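Local coordinates for protein agmatine ureohydrolase (PDB 3PZL) that probably hydrolyses agmatine to putrescine and urea, as a member of the arginase family that binds two manganese ions per subunit, at residues B[168-182]-B[196-210]. Numbering follows the deposited sequence.
Sequences LDLLGEGRITSIGIR and KVSFISSFDVKKNGI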
loop_
_atom_site.group_PDB
_atom_site.type_symbol
_atom_site.label_atom_id
_atom_site.label_comp_id
_atom_site.label_asym_id
_atom_site.label_seq_id
_atom_site.Cartn_x
_atom_site.Cartn_y
_atom_site.Cartn_z
ATOM N N LEU B 168 -3.073 -7.597 38.621
ATOM C CA LEU B 168 -3.686 -8.246 39.767
ATOM C C LEU B 168 -2.652 -8.544 40.860
ATOM O O LEU B 168 -2.925 -8.335 42.046
ATOM C CB LEU B 168 -4.413 -9.527 39.329
ATOM C CG LEU B 168 -5.333 -10.244 40.324
ATOM C CD1 LEU B 168 -6.288 -9.269 40.972
ATOM C CD2 LEU B 168 -6.110 -11.346 39.646
ATOM N N ASP B 169 -1.469 -9.013 40.461
ATOM C CA ASP B 169 -0.394 -9.277 41.410
ATOM C C ASP B 169 -0.094 -8.029 42.227
ATOM O O ASP B 169 0.246 -8.124 43.407
ATOM C CB ASP B 169 0.892 -9.746 40.700
ATOM C CG ASP B 169 0.826 -11.202 40.209
ATOM O OD1 ASP B 169 -0.152 -11.939 40.501
ATOM O OD2 ASP B 169 1.772 -11.609 39.509
ATOM N N LEU B 170 -0.230 -6.862 41.592
ATOM C CA LEU B 170 0.101 -5.592 42.249
ATOM C C LEU B 170 -1.036 -5.005 43.070
ATOM O O LEU B 170 -0.797 -4.454 44.145
ATOM C CB LEU B 170 0.606 -4.566 41.241
ATOM C CG LEU B 170 2.039 -4.806 40.767
ATOM C CD1 LEU B 170 2.306 -4.213 39.387
ATOM C CD2 LEU B 170 3.018 -4.274 41.793
ATOM N N LEU B 171 -2.266 -5.137 42.583
ATOM C CA LEU B 171 -3.399 -4.440 43.199
ATOM C C LEU B 171 -4.263 -5.328 44.058
ATOM O O LEU B 171 -4.787 -4.886 45.070
ATOM C CB LEU B 171 -4.258 -3.765 42.137
ATOM C CG LEU B 171 -3.436 -2.776 41.321
ATOM C CD1 LEU B 171 -4.196 -2.321 40.092
ATOM C CD2 LEU B 171 -2.945 -1.597 42.185
ATOM N N GLY B 172 -4.415 -6.576 43.644
ATOM C CA GLY B 172 -5.312 -7.485 44.323
ATOM C C GLY B 172 -6.726 -7.337 43.815
ATOM O O GLY B 172 -6.977 -6.636 42.841
ATOM N N GLU B 173 -7.651 -7.991 44.508
ATOM C CA GLU B 173 -9.042 -8.104 44.084
ATOM C C GLU B 173 -9.795 -6.780 44.104
ATOM O O GLU B 173 -9.462 -5.885 44.873
ATOM C CB GLU B 173 -9.759 -9.132 44.961
ATOM C CG GLU B 173 -11.182 -9.454 44.502
ATOM C CD GLU B 173 -11.690 -10.810 44.986
ATOM O OE1 GLU B 173 -11.158 -11.346 45.992
ATOM O OE2 GLU B 173 -12.627 -11.336 44.340
ATOM N N GLY B 174 -10.804 -6.672 43.242
ATOM C CA GLY B 174 -11.721 -5.531 43.219
ATOM C C GLY B 174 -11.135 -4.213 42.749
ATOM O O GLY B 174 -11.805 -3.185 42.752
ATOM N N ARG B 175 -9.887 -4.245 42.319
ATOM C CA ARG B 175 -9.223 -3.029 41.933
ATOM C C ARG B 175 -9.160 -2.776 40.413
ATOM O O ARG B 175 -8.822 -1.676 39.986
ATOM C CB ARG B 175 -7.840 -3.013 42.581
ATOM C CG ARG B 175 -7.868 -2.511 44.018
ATOM C CD ARG B 175 -7.250 -1.129 44.115
ATOM N NE ARG B 175 -5.936 -1.203 44.764
ATOM C CZ ARG B 175 -4.887 -0.404 44.526
ATOM N NH1 ARG B 175 -4.940 0.566 43.618
ATOM N NH2 ARG B 175 -3.749 -0.598 45.194
ATOM N N ILE B 176 -9.525 -3.777 39.613
ATOM C CA ILE B 176 -9.271 -3.800 38.166
ATOM C C ILE B 176 -10.516 -4.202 37.369
ATOM O O ILE B 176 -11.176 -5.182 37.684
ATOM C CB ILE B 176 -8.110 -4.802 37.819
ATOM C CG1 ILE B 176 -6.793 -4.405 38.508
ATOM C CG2 ILE B 176 -7.890 -4.934 36.300
ATOM C CD1 ILE B 176 -5.771 -5.514 38.602
ATOM N N THR B 177 -10.803 -3.445 36.318
ATOM C CA THR B 177 -11.862 -3.725 35.371
ATOM C C THR B 177 -11.277 -3.656 33.968
ATOM O O THR B 177 -10.444 -2.802 33.683
ATOM C CB THR B 177 -12.874 -2.607 35.426
ATOM O OG1 THR B 177 -13.033 -2.202 36.793
ATOM C CG2 THR B 177 -14.208 -3.016 34.798
ATOM N N SER B 178 -11.734 -4.514 33.068
ATOM C CA SER B 178 -11.285 -4.457 31.671
ATOM C C SER B 178 -12.454 -4.651 30.716
ATOM O O SER B 178 -13.142 -5.656 30.782
ATOM C CB SER B 178 -10.217 -5.509 31.424
ATOM O OG SER B 178 -9.562 -5.283 30.200
ATOM N N ILE B 179 -12.687 -3.678 29.847
ATOM C CA ILE B 179 -13.886 -3.643 29.025
ATOM C C ILE B 179 -13.651 -3.862 27.538
ATOM O O ILE B 179 -12.695 -3.320 26.946
ATOM C CB ILE B 179 -14.605 -2.297 29.181
ATOM C CG1 ILE B 179 -14.976 -2.067 30.639
ATOM C CG2 ILE B 179 -15.865 -2.259 28.316
ATOM C CD1 ILE B 179 -15.819 -0.831 30.844
ATOM N N GLY B 180 -14.551 -4.629 26.926
ATOM C CA GLY B 180 -14.509 -4.874 25.474
ATOM C C GLY B 180 -14.044 -6.275 25.124
ATOM O O GLY B 180 -14.081 -6.684 23.967
ATOM N N ILE B 181 -13.624 -7.026 26.137
ATOM C CA ILE B 181 -12.959 -8.311 25.900
ATOM C C ILE B 181 -13.836 -9.332 25.128
ATOM O O ILE B 181 -15.033 -9.391 25.319
ATOM C CB ILE B 181 -12.317 -8.913 27.215
ATOM C CG1 ILE B 181 -13.354 -9.614 28.048
ATOM C CG2 ILE B 181 -11.546 -7.853 28.046
ATOM C CD1 ILE B 181 -13.484 -11.020 27.625
ATOM N N ARG B 182 -13.201 -10.078 24.223
ATOM C CA ARG B 182 -13.878 -11.005 23.301
ATOM C C ARG B 182 -12.958 -12.106 22.826
ATOM O O ARG B 182 -13.309 -12.865 21.928
ATOM C CB ARG B 182 -14.446 -10.274 22.080
ATOM C CG ARG B 182 -13.454 -9.499 21.225
ATOM C CD ARG B 182 -14.227 -8.465 20.391
ATOM N NE ARG B 182 -13.399 -7.511 19.640
ATOM C CZ ARG B 182 -12.819 -6.422 20.162
ATOM N NH1 ARG B 182 -12.974 -6.140 21.455
ATOM N NH2 ARG B 182 -12.074 -5.608 19.396
ATOM N N LYS B 196 -11.298 -12.734 39.887
ATOM C CA LYS B 196 -10.843 -11.632 40.749
ATOM C C LYS B 196 -10.664 -10.307 40.000
ATOM O O LYS B 196 -10.291 -9.281 40.583
ATOM C CB LYS B 196 -9.571 -12.000 41.519
ATOM C CG LYS B 196 -9.802 -13.024 42.629
ATOM C CD LYS B 196 -8.474 -13.536 43.177
ATOM C CE LYS B 196 -8.705 -14.664 44.182
ATOM N NZ LYS B 196 -7.378 -15.259 44.588
ATOM N N VAL B 197 -10.943 -10.338 38.705
ATOM C CA VAL B 197 -10.948 -9.137 37.883
ATOM C C VAL B 197 -12.299 -9.050 37.227
ATOM O O VAL B 197 -12.914 -10.072 36.887
ATOM C CB VAL B 197 -9.822 -9.127 36.775
ATOM C CG1 VAL B 197 -10.107 -8.089 35.715
ATOM C CG2 VAL B 197 -8.413 -8.908 37.389
ATOM N N SER B 198 -12.755 -7.818 37.051
ATOM C CA SER B 198 -13.995 -7.565 36.344
ATOM C C SER B 198 -13.741 -7.510 34.833
ATOM O O SER B 198 -13.021 -6.635 34.348
ATOM C CB SER B 198 -14.610 -6.261 36.856
ATOM O OG SER B 198 -16.021 -6.311 36.806
ATOM N N PHE B 199 -14.303 -8.465 34.097
ATOM C CA PHE B 199 -14.141 -8.480 32.646
ATOM C C PHE B 199 -15.492 -8.224 32.016
ATOM O O PHE B 199 -16.457 -8.925 32.295
ATOM C CB PHE B 199 -13.588 -9.826 32.143
ATOM C CG PHE B 199 -12.130 -10.058 32.453
ATOM C CD1 PHE B 199 -11.743 -11.023 33.381
ATOM C CD2 PHE B 199 -11.130 -9.333 31.792
ATOM C CE1 PHE B 199 -10.387 -11.241 33.654
ATOM C CE2 PHE B 199 -9.772 -9.548 32.074
ATOM C CZ PHE B 199 -9.402 -10.502 32.993
ATOM N N ILE B 200 -15.565 -7.219 31.161
ATOM C CA ILE B 200 -16.804 -6.929 30.495
ATOM C C ILE B 200 -16.627 -7.110 29.000
ATOM O O ILE B 200 -15.783 -6.447 28.346
ATOM C CB ILE B 200 -17.299 -5.548 30.881
ATOM C CG1 ILE B 200 -17.617 -5.553 32.364
ATOM C CG2 ILE B 200 -18.557 -5.170 30.111
ATOM C CD1 ILE B 200 -17.357 -4.245 33.015
ATOM N N SER B 201 -17.423 -8.037 28.470
ATOM C CA SER B 201 -17.345 -8.421 27.076
ATOM C C SER B 201 -17.869 -7.321 26.160
ATOM O O SER B 201 -18.827 -6.648 26.509
ATOM C CB SER B 201 -18.125 -9.723 26.843
ATOM O OG SER B 201 -19.523 -9.471 26.786
ATOM N N SER B 202 -17.272 -7.179 24.976
ATOM C CA SER B 202 -17.806 -6.257 23.989
ATOM C C SER B 202 -19.265 -6.554 23.652
ATOM O O SER B 202 -19.989 -5.670 23.219
ATOM C CB SER B 202 -16.942 -6.248 22.716
ATOM O OG SER B 202 -17.039 -7.469 22.019
ATOM N N PHE B 203 -19.682 -7.803 23.847
ATOM C CA PHE B 203 -21.085 -8.220 23.681
ATOM C C PHE B 203 -21.997 -7.700 24.782
ATOM O O PHE B 203 -23.110 -7.244 24.490
ATOM C CB PHE B 203 -21.184 -9.733 23.596
ATOM C CG PHE B 203 -20.212 -10.345 22.623
ATOM C CD1 PHE B 203 -20.367 -10.160 21.248
ATOM C CD2 PHE B 203 -19.127 -11.101 23.075
ATOM C CE1 PHE B 203 -19.479 -10.720 20.351
ATOM C CE2 PHE B 203 -18.232 -11.667 22.153
ATOM C CZ PHE B 203 -18.426 -11.468 20.802
ATOM N N ASP B 204 -21.515 -7.756 26.032
ATOM C CA ASP B 204 -22.159 -7.051 27.159
ATOM C C ASP B 204 -22.480 -5.599 26.796
ATOM O O ASP B 204 -23.640 -5.164 26.903
ATOM C CB ASP B 204 -21.283 -7.074 28.418
ATOM C CG ASP B 204 -21.239 -8.442 29.073
ATOM O OD1 ASP B 204 -22.181 -9.262 28.846
ATOM O OD2 ASP B 204 -20.248 -8.701 29.811
ATOM N N VAL B 205 -21.457 -4.862 26.369
ATOM C CA VAL B 205 -21.619 -3.467 26.020
ATOM C C VAL B 205 -22.663 -3.286 24.921
ATOM O O VAL B 205 -23.560 -2.462 25.040
ATOM C CB VAL B 205 -20.286 -2.840 25.563
ATOM C CG1 VAL B 205 -20.476 -1.393 25.219
ATOM C CG2 VAL B 205 -19.254 -2.985 26.629
ATOM N N LYS B 206 -22.537 -4.059 23.854
ATOM C CA LYS B 206 -23.387 -3.895 22.687
ATOM C C LYS B 206 -24.839 -4.196 23.092
ATOM O O LYS B 206 -25.770 -3.624 22.531
ATOM C CB LYS B 206 -22.847 -4.779 21.524
ATOM C CG LYS B 206 -23.647 -4.817 20.200
ATOM C CD LYS B 206 -23.847 -3.442 19.566
ATOM C CE LYS B 206 -25.078 -3.431 18.617
ATOM N NZ LYS B 206 -25.981 -2.179 18.864
ATOM N N LYS B 207 -25.013 -5.058 24.101
ATOM C CA LYS B 207 -26.332 -5.343 24.677
ATOM C C LYS B 207 -26.899 -4.333 25.728
ATOM O O LYS B 207 -28.077 -3.959 25.659
ATOM C CB LYS B 207 -26.307 -6.731 25.285
ATOM C CG LYS B 207 -27.585 -7.128 26.006
ATOM C CD LYS B 207 -27.463 -8.552 26.549
ATOM C CE LYS B 207 -28.798 -9.064 26.994
ATOM N NZ LYS B 207 -28.591 -10.485 27.332
ATOM N N ASN B 208 -26.072 -3.904 26.689
ATOM C CA ASN B 208 -26.546 -3.091 27.802
ATOM C C ASN B 208 -26.140 -1.637 27.725
ATOM O O ASN B 208 -26.413 -0.855 28.630
ATOM C CB ASN B 208 -26.060 -3.682 29.116
ATOM C CG ASN B 208 -26.596 -5.089 29.361
ATOM O OD1 ASN B 208 -27.717 -5.424 28.981
ATOM N ND2 ASN B 208 -25.790 -5.914 29.992
ATOM N N GLY B 209 -25.484 -1.250 26.644
ATOM C CA GLY B 209 -24.896 0.085 26.586
ATOM C C GLY B 209 -23.640 0.166 27.452
ATOM O O GLY B 209 -23.466 -0.610 28.415
ATOM N N ILE B 210 -22.765 1.108 27.108
ATOM C CA ILE B 210 -21.511 1.303 27.822
ATOM C C ILE B 210 -21.747 1.986 29.161
ATOM O O ILE B 210 -21.089 1.649 30.157
ATOM C CB ILE B 210 -20.459 2.071 26.945
ATOM C CG1 ILE B 210 -19.113 2.272 27.673
ATOM C CG2 ILE B 210 -21.014 3.407 26.464
ATOM C CD1 ILE B 210 -18.306 0.994 27.947
#
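With CG lodged between its own backbone N and carbonyl carbon (chi1 58°) and the chain extended as far as NE, Arg182 runs alongside Ser202, CD lying 3.4 Å from Ser202 OG, which is itself hydrogen-bonded to Phe247 O. Arg182 NH1 gives to Gly180 O at 2.8 Å, the oxygen lying in the guanidinium plane, and this fastens the chain where strand 176-180 ends. Ile179 sets CG1 beside its backbone N (chi1 -59°), which turns CG2 anti to that N and over to Val205 CG2 and Ile210 CD1, while CG1 lies beside Ile200 CD1; a branched apolar residue can thus serve strand and helix at once. Strands 176-180 and 198-201 run parallel, their axes 4.7 Å apart at closest. Ser178 is gripped through both backbone polar atoms: its N gives to Ser198 O (2.8 Å), its O receives Ile200 N. Where the strands end, Gly180 has a positive phi of 107° that suits glycine, and Ile181 O accepts from Ser202 N. Ser201 and Asp204 close a capping box: Ser201 OG takes Asp204 N at 2.7 Å and Asp204 OD2 takes Ser201 N, so two short polar side chains each cap a backbone N at the start of helix 202-220. On the sheet face opposite Ile179, small Ser178 CB meets Phe199 CD2, and Ile181 CG2 packs against the same ring atom. Were Arg182 cut back to an alanine, Gly180 O would probably lose its side-chain donor and Glu245 O its NE bond, freeing the loop near manganese ligand Asp231. The contact belongs to the beta-alpha-beta unit of strand 176-180, helix 186-189 and strand 198-201; strand 138-143 pairs with the other side of 176-180, and helix 251-261 packs against Ile179, Val205 and Ile210.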